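Local coordinates for protein glucosamine 6-phosphate N-acetyltransferase (Arabidopsis thaliana, PDB 3T90) that acetylates glucosamine 6-phosphate with acetyl-CoA, giving N-acetylglucosamine 6-phosphate on the route to UDP-N-acetylglucosamine, at residues D50-V55 with E106-H111. Sequence-based numbering, arbitrary orientation.
Sequences DHVICV and EFLMDH
V52 and C54 of strand 51-58 meet F107, L108 and H111 of helix 100-114. This is helix-on-sheet packing in the GNAT fold. The helix runs nearly antiparallel to the strand: the axes of strand 51-55 and helix 106-111 make an angle of 153° and approach to 9.2 Å. The CA atoms of C54 and L108 are the nearest pair between the segments. No hydrogen bond joins the two segments; the contact is made by methyl groups, a thiol and two rings.

V52 sends its two methyl groups to different partners. V52 CG2 sits over one face of the H111 imidazole, in a CH-pi contact 3.4 Å from the H111 ring centroid. It is shifted toward the rim. V52 CG1 lies at the edge of the F107 ring, 3.9 Å from F107 CE2, and the two side chains cross at about a right angle. C54 takes a face of the same phenyl ring. With SG anti to the backbone N (chi1 172°), C54 SG is placed over that face, 4.0 Å from the F107 ring centroid, a sulfur-aromatic contact. The sulfur is offset toward the rim, with C54 SG 3.7 Å from F107 CD2. L108 CD2 reaches both C54 CB and V52 CG1, each at 4.0 Å.

I7 of strand 5-9 touches both C54 and F107, and V70 of strand 63-74 packs on L108, whose side chain is about 5 Å from that of V89, which probably binds substrate, as in relatives. On the other side of the strand, I53 packs on F76 of the second subunit. The H111 ring has a polar tie as well: H111 NE2, the ring atom nearest V52 CG2 at 3.3 Å, is hydrogen-bonded to D49 O.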
loop_
_atom_site.group_PDB
_atom_site.type_symbol
_atom_site.label_atom_id
_atom_site.label_comp_id
_atom_site.label_asym_id
_atom_site.label_seq_id
_atom_site.Cartn_x
_atom_site.Cartn_y
_atom_site.Cartn_z
ATOM N N ASP A 50 5.595 -4.776 10.740
ATOM C CA ASP A 50 4.748 -3.996 9.826
ATOM C C ASP A 50 5.272 -4.030 8.372
ATOM O O ASP A 50 4.639 -3.491 7.478
ATOM C CB ASP A 50 4.658 -2.562 10.300
ATOM C CG ASP A 50 3.841 -2.437 11.581
ATOM O OD1 ASP A 50 2.779 -3.061 11.617
ATOM O OD2 ASP A 50 4.318 -1.726 12.501
ATOM N N HIS A 51 6.440 -4.663 8.131
ATOM C CA HIS A 51 6.941 -4.720 6.687
ATOM C C HIS A 51 7.827 -5.960 6.568
ATOM O O HIS A 51 9.037 -5.790 6.961
ATOM C CB HIS A 51 7.680 -3.403 6.303
ATOM C CG HIS A 51 7.855 -3.197 4.801
ATOM N ND1 HIS A 51 8.324 -2.015 4.230
ATOM C CD2 HIS A 51 7.571 -4.017 3.791
ATOM C CE1 HIS A 51 8.349 -2.174 2.901
ATOM N NE2 HIS A 51 7.955 -3.416 2.623
ATOM N N VAL A 52 7.265 -7.064 6.001
ATOM C CA VAL A 52 7.834 -8.454 5.897
ATOM C C VAL A 52 8.113 -8.784 4.395
ATOM O O VAL A 52 7.328 -8.441 3.528
ATOM C CB VAL A 52 6.863 -9.658 6.374
ATOM C CG1 VAL A 52 7.330 -11.068 5.811
ATOM C CG2 VAL A 52 6.645 -9.695 7.863
ATOM N N ILE A 53 9.329 -9.243 4.103
ATOM C CA ILE A 53 9.622 -9.773 2.815
ATOM C C ILE A 53 9.850 -11.280 2.918
ATOM O O ILE A 53 10.750 -11.696 3.694
ATOM C CB ILE A 53 10.846 -9.115 2.189
ATOM C CG1 ILE A 53 10.613 -7.581 2.163
ATOM C CG2 ILE A 53 11.120 -9.746 0.788
ATOM C CD1 ILE A 53 11.741 -6.814 1.507
ATOM N N CYS A 54 9.077 -12.093 2.190
ATOM C CA CYS A 54 9.212 -13.553 2.194
ATOM C C CYS A 54 10.064 -13.907 0.970
ATOM O O CYS A 54 9.889 -13.334 -0.129
ATOM C CB CYS A 54 7.779 -14.133 1.994
ATOM S SG CYS A 54 7.742 -15.904 1.747
ATOM N N VAL A 55 10.972 -14.866 1.164
ATOM C CA VAL A 55 11.682 -15.509 0.040
ATOM C C VAL A 55 11.615 -17.002 0.128
ATOM O O VAL A 55 11.515 -17.571 1.258
ATOM C CB VAL A 55 13.188 -15.081 -0.012
ATOM C CG1 VAL A 55 13.350 -13.594 -0.325
ATOM C CG2 VAL A 55 14.006 -15.532 1.181
ATOM N N GLU A 106 0.423 -17.152 0.655
ATOM C CA GLU A 106 -0.144 -17.628 1.900
ATOM C C GLU A 106 0.696 -17.264 3.095
ATOM O O GLU A 106 0.149 -16.953 4.152
ATOM C CB GLU A 106 -0.333 -19.149 1.871
ATOM C CG GLU A 106 -1.513 -19.513 0.942
ATOM C CD GLU A 106 -1.631 -21.020 0.750
ATOM O OE1 GLU A 106 -0.634 -21.739 0.952
ATOM O OE2 GLU A 106 -2.717 -21.500 0.381
ATOM N N PHE A 107 2.027 -17.293 2.959
ATOM C CA PHE A 107 2.881 -16.863 4.077
ATOM C C PHE A 107 2.562 -15.401 4.494
ATOM O O PHE A 107 2.471 -15.088 5.689
ATOM C CB PHE A 107 4.342 -17.040 3.632
ATOM C CG PHE A 107 5.401 -16.660 4.643
ATOM C CD1 PHE A 107 6.122 -17.650 5.308
ATOM C CD2 PHE A 107 5.776 -15.302 4.817
ATOM C CE1 PHE A 107 7.173 -17.304 6.150
ATOM C CE2 PHE A 107 6.836 -14.937 5.696
ATOM C CZ PHE A 107 7.561 -15.903 6.345
ATOM N N LEU A 108 2.451 -14.515 3.475
ATOM C CA LEU A 108 2.144 -13.145 3.803
ATOM C C LEU A 108 0.732 -12.959 4.330
ATOM O O LEU A 108 0.577 -12.110 5.223
ATOM C CB LEU A 108 2.337 -12.339 2.519
ATOM C CG LEU A 108 3.739 -12.423 1.880
ATOM C CD1 LEU A 108 3.776 -11.818 0.466
ATOM C CD2 LEU A 108 4.748 -11.649 2.749
ATOM N N MET A 109 -0.232 -13.719 3.826
ATOM C CA MET A 109 -1.598 -13.611 4.397
ATOM C C MET A 109 -1.592 -14.111 5.827
ATOM O O MET A 109 -2.184 -13.472 6.718
ATOM C CB MET A 109 -2.534 -14.462 3.583
ATOM C CG MET A 109 -2.821 -13.874 2.234
ATOM S SD MET A 109 -3.856 -15.113 1.337
ATOM C CE MET A 109 -4.375 -13.929 0.145
ATOM N N ASP A 110 -0.855 -15.177 6.074
ATOM C CA ASP A 110 -0.804 -15.710 7.455
ATOM C C ASP A 110 -0.210 -14.669 8.420
ATOM O O ASP A 110 -0.682 -14.397 9.521
ATOM C CB ASP A 110 0.098 -16.983 7.507
ATOM C CG ASP A 110 -0.523 -18.214 6.867
ATOM O OD1 ASP A 110 -1.741 -18.269 6.630
ATOM O OD2 ASP A 110 0.309 -19.122 6.574
ATOM N N HIS A 111 0.846 -13.968 7.992
ATOM C CA HIS A 111 1.426 -12.934 8.789
ATOM C C HIS A 111 0.393 -11.799 9.065
ATOM O O HIS A 111 0.225 -11.346 10.218
ATOM C CB HIS A 111 2.641 -12.338 8.007
ATOM C CG HIS A 111 3.285 -11.262 8.787
ATOM N ND1 HIS A 111 3.971 -11.492 9.978
ATOM C CD2 HIS A 111 3.239 -9.913 8.624
ATOM C CE1 HIS A 111 4.386 -10.327 10.452
ATOM N NE2 HIS A 111 3.935 -9.359 9.672
#